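Local coordinates for protein antisigma-factor antagonist STAS (Rhodobacter sphaeroides, PDB 3LKL) that is probably the cytoplasmic STAS domain of a SulP-type sulfate transporter, a membrane protein in which such domains are thought to serve regulation, at residues 37-51 / 67-81. Sequence-based numbering, arbitrary orientation.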
ATOM      1  N   PHE A  37       1.272   9.537  14.799  1.00 13.65           N
ATOM      2  CA  PHE A  37       1.916  10.817  14.691  1.00 12.37           C
ATOM      3  C   PHE A  37       1.931  11.489  16.060  1.00 13.14           C
ATOM      4  O   PHE A  37       0.924  11.400  16.803  1.00 13.17           O
ATOM      5  CB  PHE A  37       1.087  11.691  13.785  1.00 12.50           C
ATOM      6  CG  PHE A  37       0.991  11.177  12.376  1.00 10.93           C
ATOM      7  CD1 PHE A  37       2.104  11.174  11.555  1.00  6.87           C
ATOM      8  CD2 PHE A  37      -0.186  10.673  11.886  1.00 14.32           C
ATOM      9  CE1 PHE A  37       2.046  10.696  10.276  1.00  6.62           C
ATOM     10  CE2 PHE A  37      -0.283  10.225  10.561  1.00 12.00           C
ATOM     11  CZ  PHE A  37       0.850  10.202   9.766  1.00 13.31           C
ATOM     12  N   ASP A  38       3.044  12.127  16.370  1.00 11.67           N
ATOM     13  CA  ASP A  38       3.177  12.989  17.553  1.00 12.46           C
ATOM     14  C   ASP A  38       3.045  14.448  17.107  1.00 11.31           C
ATOM     15  O   ASP A  38       3.996  15.147  16.715  1.00  9.65           O
ATOM     16  CB  ASP A  38       4.472  12.697  18.233  1.00 12.86           C
ATOM     17  CG  ASP A  38       4.696  13.513  19.480  1.00 17.75           C
ATOM     18  OD1 ASP A  38       3.759  14.227  19.950  1.00 23.32           O
ATOM     19  OD2 ASP A  38       5.861  13.432  19.957  1.00 19.82           O
ATOM     20  N   PHE A  39       1.795  14.865  17.127  1.00 12.05           N
ATOM     21  CA  PHE A  39       1.400  16.139  16.581  1.00 15.42           C
ATOM     22  C   PHE A  39       2.024  17.349  17.240  1.00 17.20           C
ATOM     23  O   PHE A  39       2.339  18.359  16.539  1.00 19.81           O
ATOM     24  CB  PHE A  39      -0.112  16.232  16.520  1.00 15.14           C
ATOM     25  CG  PHE A  39      -0.701  15.417  15.412  1.00 13.14           C
ATOM     26  CD1 PHE A  39      -0.287  15.634  14.101  1.00 14.00           C
ATOM     27  CD2 PHE A  39      -1.636  14.453  15.654  1.00 15.01           C
ATOM     28  CE1 PHE A  39      -0.774  14.924  13.095  1.00 11.15           C
ATOM     29  CE2 PHE A  39      -2.184  13.719  14.633  1.00 15.69           C
ATOM     30  CZ  PHE A  39      -1.753  13.951  13.325  1.00 15.95           C
ATOM     31  N   ARG A  40       2.341  17.248  18.521  1.00 17.65           N
ATOM     32  CA  ARG A  40       2.830  18.437  19.185  1.00 19.09           C
ATOM     33  C   ARG A  40       4.319  18.369  19.434  1.00 19.78           C
ATOM     34  O   ARG A  40       4.827  19.134  20.219  1.00 18.91           O
ATOM     35  CB  ARG A  40       2.059  18.657  20.466  1.00 19.45           C
ATOM     36  CG  ARG A  40       0.489  18.823  20.247  1.00 22.76           C
ATOM     37  CD  ARG A  40      -0.328  18.478  21.518  1.00 27.51           C
ATOM     38  NE  ARG A  40       0.182  17.196  22.038  1.00 31.65           N
ATOM     39  CZ  ARG A  40      -0.421  16.388  22.903  1.00 34.54           C
ATOM     40  NH1 ARG A  40      -1.641  16.650  23.396  1.00 35.38           N
ATOM     41  NH2 ARG A  40       0.228  15.279  23.261  1.00 34.67           N
ATOM     42  N   GLU A  41       5.013  17.468  18.777  1.00 17.82           N
ATOM     43  CA  GLU A  41       6.433  17.460  18.823  1.00 17.57           C
ATOM     44  C   GLU A  41       6.909  18.665  18.082  1.00 17.88           C
ATOM     45  O   GLU A  41       6.448  18.956  17.035  1.00 18.70           O
ATOM     46  CB  GLU A  41       6.994  16.196  18.208  1.00 17.66           C
ATOM     47  CG  GLU A  41       8.486  16.225  17.997  1.00 14.90           C
ATOM     48  CD  GLU A  41       9.051  15.020  17.313  1.00 12.65           C
ATOM     49  OE1 GLU A  41       8.341  14.242  16.717  1.00 12.59           O
ATOM     50  OE2 GLU A  41      10.237  14.867  17.358  1.00 13.28           O
ATOM     51  N   PRO A  42       7.851  19.380  18.632  1.00 15.96           N
ATOM     52  CA  PRO A  42       8.290  20.586  17.982  1.00 16.40           C
ATOM     53  C   PRO A  42       9.158  20.235  16.805  1.00 16.24           C
ATOM     54  O   PRO A  42      10.147  19.594  16.967  1.00 14.42           O
ATOM     55  CB  PRO A  42       9.077  21.274  19.071  1.00 17.53           C
ATOM     56  CG  PRO A  42       9.526  20.216  19.924  1.00 14.90           C
ATOM     57  CD  PRO A  42       8.441  19.262  19.962  1.00 18.28           C
ATOM     58  N   LEU A  43       8.751  20.642  15.620  1.00 15.41           N
ATOM     59  CA  LEU A  43       9.509  20.352  14.459  1.00 14.43           C
ATOM     60  C   LEU A  43       9.396  21.461  13.498  1.00 13.99           C
ATOM     61  O   LEU A  43       8.377  22.045  13.325  1.00 14.33           O
ATOM     62  CB  LEU A  43       9.000  19.082  13.790  1.00 14.53           C
ATOM     63  CG  LEU A  43       9.046  17.739  14.492  1.00 13.58           C
ATOM     64  CD1 LEU A  43       8.163  16.752  13.800  1.00  9.78           C
ATOM     65  CD2 LEU A  43      10.396  17.217  14.572  1.00  5.90           C
ATOM     66  N   GLU A  44      10.461  21.720  12.816  1.00 11.72           N
ATOM     67  CA  GLU A  44      10.382  22.606  11.649  1.00 12.26           C
ATOM     68  C   GLU A  44       9.782  21.978  10.357  1.00 12.04           C
ATOM     69  O   GLU A  44       9.141  22.651   9.542  1.00 12.99           O
ATOM     70  CB  GLU A  44      11.803  23.097  11.325  1.00 11.03           C
ATOM     71  CG  GLU A  44      12.413  23.951  12.381  1.00 14.93           C
ATOM     72  CD  GLU A  44      13.741  24.562  11.911  1.00 17.15           C
ATOM     73  OE1 GLU A  44      14.359  24.030  10.929  1.00 18.56           O
ATOM     74  OE2 GLU A  44      14.129  25.599  12.509  1.00 20.56           O
ATOM     75  N   ARG A  45      10.047  20.695  10.145  1.00 13.78           N
ATOM     76  CA  ARG A  45       9.659  19.968   8.903  1.00 13.95           C
ATOM     77  C   ARG A  45       9.206  18.617   9.262  1.00 12.61           C
ATOM     78  O   ARG A  45       9.906  17.904  10.017  1.00 11.59           O
ATOM     79  CB  ARG A  45      10.872  19.719   8.032  1.00 15.70           C
ATOM     80  CG  ARG A  45      11.267  20.821   7.158  1.00 22.08           C
ATOM     81  CD  ARG A  45      12.695  20.623   6.637  1.00 29.93           C
ATOM     82  NE  ARG A  45      13.242  21.891   6.120  1.00 36.06           N
ATOM     83  CZ  ARG A  45      14.475  22.046   5.613  1.00 40.91           C
ATOM     84  NH1 ARG A  45      15.335  21.020   5.542  1.00 41.71           N
ATOM     85  NH2 ARG A  45      14.863  23.243   5.162  1.00 42.59           N
ATOM     86  N   VAL A  46       8.070  18.228   8.683  1.00 12.03           N
ATOM     87  CA  VAL A  46       7.552  16.866   8.695  1.00 11.36           C
ATOM     88  C   VAL A  46       7.344  16.306   7.263  1.00 11.39           C
ATOM     89  O   VAL A  46       6.763  17.000   6.448  1.00  9.05           O
ATOM     90  CB  VAL A  46       6.218  16.804   9.487  1.00 11.28           C
ATOM     91  CG1 VAL A  46       5.839  15.359   9.665  1.00 11.58           C
ATOM     92  CG2 VAL A  46       6.406  17.465  10.859  1.00 14.55           C
ATOM     93  N   THR A  47       7.797  15.050   6.981  1.00 11.10           N
ATOM     94  CA  THR A  47       7.454  14.350   5.789  1.00 10.66           C
ATOM     95  C   THR A  47       6.639  13.170   6.123  1.00 10.86           C
ATOM     96  O   THR A  47       6.989  12.407   7.019  1.00 11.71           O
ATOM     97  CB  THR A  47       8.720  13.934   5.014  1.00 13.66           C
ATOM     98  OG1 THR A  47       9.422  15.127   4.702  1.00 12.25           O
ATOM     99  CG2 THR A  47       8.374  13.230   3.692  1.00 13.59           C
ATOM    100  N   ILE A  48       5.475  13.056   5.481  1.00 11.41           N
ATOM    101  CA  ILE A  48       4.661  11.852   5.530  1.00 10.98           C
ATOM    102  C   ILE A  48       4.850  11.135   4.198  1.00 12.58           C
ATOM    103  O   ILE A  48       4.375  11.620   3.176  1.00 11.21           O
ATOM    104  CB  ILE A  48       3.204  12.235   5.828  1.00 10.74           C
ATOM    105  CG1 ILE A  48       3.160  13.120   7.103  1.00  9.39           C
ATOM    106  CG2 ILE A  48       2.293  11.027   6.027  1.00  9.31           C
ATOM    107  CD1 ILE A  48       1.749  13.604   7.363  1.00 11.80           C
ATOM    108  N   ASP A  49       5.546  10.028   4.218  1.00 11.99           N
ATOM    109  CA  ASP A  49       5.814   9.251   3.036  1.00 12.19           C
ATOM    110  C   ASP A  49       4.848   8.090   2.943  1.00 10.99           C
ATOM    111  O   ASP A  49       4.939   7.157   3.673  1.00  8.48           O
ATOM    112  CB  ASP A  49       7.263   8.797   3.064  1.00 12.74           C
ATOM    113  CG  ASP A  49       7.662   7.947   1.884  1.00 14.08           C
ATOM    114  OD1 ASP A  49       6.860   7.511   1.109  1.00 15.40           O
ATOM    115  OD2 ASP A  49       8.820   7.695   1.737  1.00 13.66           O
ATOM    116  N   VAL A  50       3.908   8.192   2.034  1.00  9.73           N
ATOM    117  CA  VAL A  50       2.917   7.150   1.833  1.00 10.20           C
ATOM    118  C   VAL A  50       3.215   6.256   0.568  1.00 10.95           C
ATOM    119  O   VAL A  50       2.318   5.483   0.149  1.00 11.23           O
ATOM    120  CB  VAL A  50       1.505   7.757   1.733  1.00  9.56           C
ATOM    121  CG1 VAL A  50       1.107   8.364   3.076  1.00  8.70           C
ATOM    122  CG2 VAL A  50       1.425   8.837   0.622  1.00  9.23           C
ATOM    123  N   SER A  51       4.432   6.368  -0.005  1.00 11.03           N
ATOM    124  CA  SER A  51       4.828   5.640  -1.222  1.00 13.02           C
ATOM    125  C   SER A  51       4.651   4.130  -1.139  1.00 14.22           C
ATOM    126  O   SER A  51       4.274   3.518  -2.153  1.00 14.64           O
ATOM    127  CB  SER A  51       6.232   6.019  -1.729  1.00 13.14           C
ATOM    128  OG  SER A  51       7.241   5.779  -0.752  1.00 16.20           O
ATOM    129  N   ALA A  67      -4.137  15.133   9.226  1.00  7.85           N
ATOM    130  CA  ALA A  67      -2.781  14.994   9.757  1.00  7.26           C
ATOM    131  C   ALA A  67      -1.934  16.182   9.241  1.00  8.97           C
ATOM    132  O   ALA A  67      -1.294  16.875  10.016  1.00  8.89           O
ATOM    133  CB  ALA A  67      -2.121  13.548   9.334  1.00  5.28           C
ATOM    134  N   VAL A  68      -1.951  16.424   7.915  1.00  9.28           N
ATOM    135  CA  VAL A  68      -1.204  17.524   7.304  1.00  8.64           C
ATOM    136  C   VAL A  68      -1.600  18.869   7.953  1.00 10.67           C
ATOM    137  O   VAL A  68      -0.739  19.644   8.387  1.00  8.91           O
ATOM    138  CB  VAL A  68      -1.387  17.521   5.770  1.00 10.36           C
ATOM    139  CG1 VAL A  68      -0.870  18.895   5.149  1.00 10.65           C
ATOM    140  CG2 VAL A  68      -0.730  16.203   5.200  1.00  9.86           C
ATOM    141  N   LEU A  69      -2.891  19.105   8.120  1.00 10.34           N
ATOM    142  CA  LEU A  69      -3.317  20.402   8.659  1.00 11.64           C
ATOM    143  C   LEU A  69      -2.929  20.542  10.144  1.00 11.85           C
ATOM    144  O   LEU A  69      -2.562  21.632  10.594  1.00 11.10           O
ATOM    145  CB  LEU A  69      -4.855  20.598   8.454  1.00 12.99           C
ATOM    146  CG  LEU A  69      -5.275  20.856   6.986  1.00 15.50           C
ATOM    147  CD1 LEU A  69      -6.742  20.320   6.673  1.00 17.46           C
ATOM    148  CD2 LEU A  69      -5.090  22.335   6.630  1.00 16.65           C
ATOM    149  N   LYS A  70      -2.993  19.442  10.886  1.00 12.43           N
ATOM    150  CA  LYS A  70      -2.654  19.461  12.289  1.00 11.85           C
ATOM    151  C   LYS A  70      -1.128  19.795  12.415  1.00 11.46           C
ATOM    152  O   LYS A  70      -0.779  20.684  13.204  1.00  9.77           O
ATOM    153  CB  LYS A  70      -3.082  18.179  12.920  1.00 11.66           C
ATOM    154  CG  LYS A  70      -2.925  18.009  14.450  1.00 16.13           C
ATOM    155  CD  LYS A  70      -3.353  19.220  15.374  1.00 20.20           C
ATOM    156  CE  LYS A  70      -3.351  18.808  16.910  1.00 26.22           C
ATOM    157  NZ  LYS A  70      -2.694  19.807  17.883  1.00 27.00           N
ATOM    158  N   PHE A  71      -0.260  19.206  11.583  1.00 10.51           N
ATOM    159  CA  PHE A  71       1.189  19.489  11.703  1.00  9.77           C
ATOM    160  C   PHE A  71       1.429  20.921  11.372  1.00 11.45           C
ATOM    161  O   PHE A  71       2.125  21.616  12.125  1.00 11.53           O
ATOM    162  CB  PHE A  71       2.067  18.668  10.829  1.00 11.33           C
ATOM    163  CG  PHE A  71       2.430  17.362  11.423  1.00  9.61           C
ATOM    164  CD1 PHE A  71       3.186  17.290  12.602  1.00 11.39           C
ATOM    165  CD2 PHE A  71       1.954  16.222  10.889  1.00  5.87           C
ATOM    166  CE1 PHE A  71       3.508  16.097  13.135  1.00  9.15           C
ATOM    167  CE2 PHE A  71       2.274  15.003  11.432  1.00  4.08           C
ATOM    168  CZ  PHE A  71       3.085  14.934  12.532  1.00  6.85           C
ATOM    169  N   ARG A  72       0.779  21.427  10.344  1.00 11.09           N
ATOM    170  CA  ARG A  72       0.930  22.813   9.964  1.00 13.27           C
ATOM    171  C   ARG A  72       0.567  23.797  11.035  1.00 13.32           C
ATOM    172  O   ARG A  72       1.218  24.741  11.222  1.00 12.74           O
ATOM    173  CB  ARG A  72       0.106  23.115   8.747  1.00 13.05           C
ATOM    174  CG  ARG A  72       0.691  22.617   7.530  1.00 15.19           C
ATOM    175  CD  ARG A  72       0.129  23.355   6.387  1.00 20.51           C
ATOM    176  NE  ARG A  72       0.376  22.630   5.176  1.00 21.80           N
ATOM    177  CZ  ARG A  72      -0.383  22.655   4.103  1.00 25.27           C
ATOM    178  NH1 ARG A  72      -1.487  23.389   4.058  1.00 25.00           N
ATOM    179  NH2 ARG A  72      -0.020  21.925   3.093  1.00 21.82           N
ATOM    180  N   ARG A  73      -0.509  23.517  11.712  1.00 14.72           N
ATOM    181  CA  ARG A  73      -1.041  24.312  12.760  1.00 16.42           C
ATOM    182  C   ARG A  73      -0.022  24.417  13.852  1.00 16.75           C
ATOM    183  O   ARG A  73       0.105  25.439  14.442  1.00 16.16           O
ATOM    184  CB  ARG A  73      -2.297  23.671  13.301  1.00 17.81           C
ATOM    185  CG  ARG A  73      -3.350  24.602  13.720  1.00 22.22           C
ATOM    186  CD  ARG A  73      -4.730  24.219  13.219  1.00 26.40           C
ATOM    187  NE  ARG A  73      -5.090  22.884  13.615  1.00 28.14           N
ATOM    188  CZ  ARG A  73      -5.712  22.020  12.840  1.00 28.39           C
ATOM    189  NH1 ARG A  73      -5.976  20.821  13.286  1.00 27.09           N
ATOM    190  NH2 ARG A  73      -6.084  22.379  11.642  1.00 29.23           N
ATOM    191  N   GLU A  74       0.711  23.349  14.095  1.00 17.25           N
ATOM    192  CA  GLU A  74       1.778  23.348  15.151  1.00 18.57           C
ATOM    193  C   GLU A  74       3.078  24.001  14.738  1.00 18.73           C
ATOM    194  O   GLU A  74       4.071  24.012  15.503  1.00 18.92           O
ATOM    195  CB  GLU A  74       2.042  21.922  15.665  1.00 18.99           C
ATOM    196  CG  GLU A  74       0.769  21.258  16.285  1.00 23.33           C
ATOM    197  CD  GLU A  74       0.384  21.888  17.624  1.00 27.87           C
ATOM    198  OE1 GLU A  74       1.331  22.135  18.436  1.00 33.10           O
ATOM    199  OE2 GLU A  74      -0.839  22.136  17.851  1.00 28.17           O
ATOM    200  N   GLY A  75       3.105  24.565  13.538  1.00 19.32           N
ATOM    201  CA  GLY A  75       4.258  25.299  13.077  1.00 19.37           C
ATOM    202  C   GLY A  75       5.155  24.544  12.098  1.00 19.32           C
ATOM    203  O   GLY A  75       6.101  25.133  11.585  1.00 18.55           O
ATOM    204  N   ALA A  76       4.845  23.269  11.791  1.00 19.31           N
ATOM    205  CA  ALA A  76       5.679  22.495  10.879  1.00 17.75           C
ATOM    206  C   ALA A  76       5.320  22.781   9.430  1.00 16.79           C
ATOM    207  O   ALA A  76       4.173  22.966   9.094  1.00 18.33           O
ATOM    208  CB  ALA A  76       5.602  20.987  11.155  1.00 17.56           C
ATOM    209  N   GLU A  77       6.353  22.821   8.598  1.00 15.66           N
ATOM    210  CA  GLU A  77       6.239  22.717   7.187  1.00 16.33           C
ATOM    211  C   GLU A  77       6.099  21.223   6.815  1.00 14.54           C
ATOM    212  O   GLU A  77       6.880  20.350   7.289  1.00 12.47           O
ATOM    213  CB  GLU A  77       7.471  23.342   6.621  1.00 17.67           C
ATOM    214  CG  GLU A  77       7.479  23.627   5.214  1.00 23.99           C
ATOM    215  CD  GLU A  77       8.821  24.248   4.849  1.00 33.08           C
ATOM    216  OE1 GLU A  77       9.814  23.463   4.688  1.00 35.98           O
ATOM    217  OE2 GLU A  77       8.879  25.519   4.792  1.00 37.15           O
ATOM    218  N   VAL A  78       5.063  20.903   6.028  1.00 12.44           N
ATOM    219  CA  VAL A  78       4.679  19.513   5.814  1.00 12.32           C
ATOM    220  C   VAL A  78       4.770  19.158   4.330  1.00 12.76           C
ATOM    221  O   VAL A  78       4.356  19.909   3.520  1.00 10.28           O
ATOM    222  CB  VAL A  78       3.274  19.237   6.373  1.00 12.15           C
ATOM    223  CG1 VAL A  78       3.013  17.705   6.446  1.00 11.75           C
ATOM    224  CG2 VAL A  78       3.142  19.772   7.780  1.00 16.42           C
ATOM    225  N   ARG A  79       5.372  18.009   4.028  1.00 13.41           N
ATOM    226  CA  ARG A  79       5.431  17.434   2.703  1.00 15.38           C
ATOM    227  C   ARG A  79       4.859  16.024   2.714  1.00 13.85           C
ATOM    228  O   ARG A  79       5.102  15.268   3.643  1.00 14.15           O
ATOM    229  CB  ARG A  79       6.891  17.264   2.304  1.00 16.04           C
ATOM    230  CG  ARG A  79       7.414  18.357   1.531  1.00 21.95           C
ATOM    231  CD  ARG A  79       8.016  17.754   0.163  1.00 31.58           C
ATOM    232  NE  ARG A  79       9.306  17.088   0.367  1.00 34.95           N
ATOM    233  CZ  ARG A  79      10.038  16.493  -0.574  1.00 37.50           C
ATOM    234  NH1 ARG A  79       9.611  16.386  -1.840  1.00 39.23           N
ATOM    235  NH2 ARG A  79      11.217  15.978  -0.232  1.00 38.93           N
ATOM    236  N   ILE A  80       4.195  15.649   1.641  1.00 12.58           N
ATOM    237  CA  ILE A  80       3.688  14.305   1.459  1.00 11.73           C
ATOM    238  C   ILE A  80       4.530  13.766   0.339  1.00 10.58           C
ATOM    239  O   ILE A  80       4.704  14.417  -0.657  1.00  9.16           O
ATOM    240  CB  ILE A  80       2.176  14.308   1.134  1.00 11.51           C
ATOM    241  CG1 ILE A  80       1.405  14.837   2.331  1.00 15.24           C
ATOM    242  CG2 ILE A  80       1.605  12.838   0.884  1.00 13.49           C
ATOM    243  CD1 ILE A  80      -0.131  14.723   2.123  1.00 21.49           C
ATOM    244  N   VAL A  81       5.034  12.596   0.498  1.00 10.10           N
ATOM    245  CA  VAL A  81       5.769  11.993  -0.531  1.00 11.05           C
ATOM    246  C   VAL A  81       5.030  10.738  -0.906  1.00 11.83           C
ATOM    247  O   VAL A  81       4.621  10.017  -0.066  1.00 11.83           O
ATOM    248  CB  VAL A  81       7.131  11.701   0.001  1.00 10.94           C
ATOM    249  CG1 VAL A  81       7.811  10.670  -0.792  1.00 15.35           C
ATOM    250  CG2 VAL A  81       7.906  12.930   0.070  1.00  9.91           C
TER
HETATM  251  O   HOH W   1       5.966  22.002  15.200  1.00 23.27           O
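Phe71, on the last turns of helix 58-73, is clamped between Val46 and Phe39 in the STAS domain. Strands 45-50 and 77-81, joined by a right-handed beta-alpha-beta crossover through this helix, run parallel with their axes 4.6 Å apart. With chi1 at -86°, Phe71 has CG anti to its carbonyl carbon, and the ring stands between strand and loop. Beyond CB, CG and CD1 meet Val46 CG2, CD1 at 3.7 Å; CD2 faces Phe39 CE1; CE1 also nears the carbonyl oxygen of Asp38; CE2 comes to 3.5 Å from Phe39 CE1 and CZ lies by Phe37 CB. Val46 CG1 sits over the ring centre on one face, a CH-pi contact. Phe39 points its edge at the opposite face of Phe71, ring planes 57° apart. Phe37 CD1 meets the Phe71 ring edge near the Phe71 plane, completing an aromatic cluster. Lys70 CG lies over one face of the Phe39 ring, and Lys70 NZ forms a salt bridge with Glu74 OE2. After the Schellman motif at Gly75, six backbone hydrogen bonds join the segments, from Glu77 N to Glu44 O through to Val50 N to Val81 O. Asp49 makes an Asx turn at the corner, its OD1 taking Ser51 N at 2.9 Å and Ser51 OG at 2.6 Å.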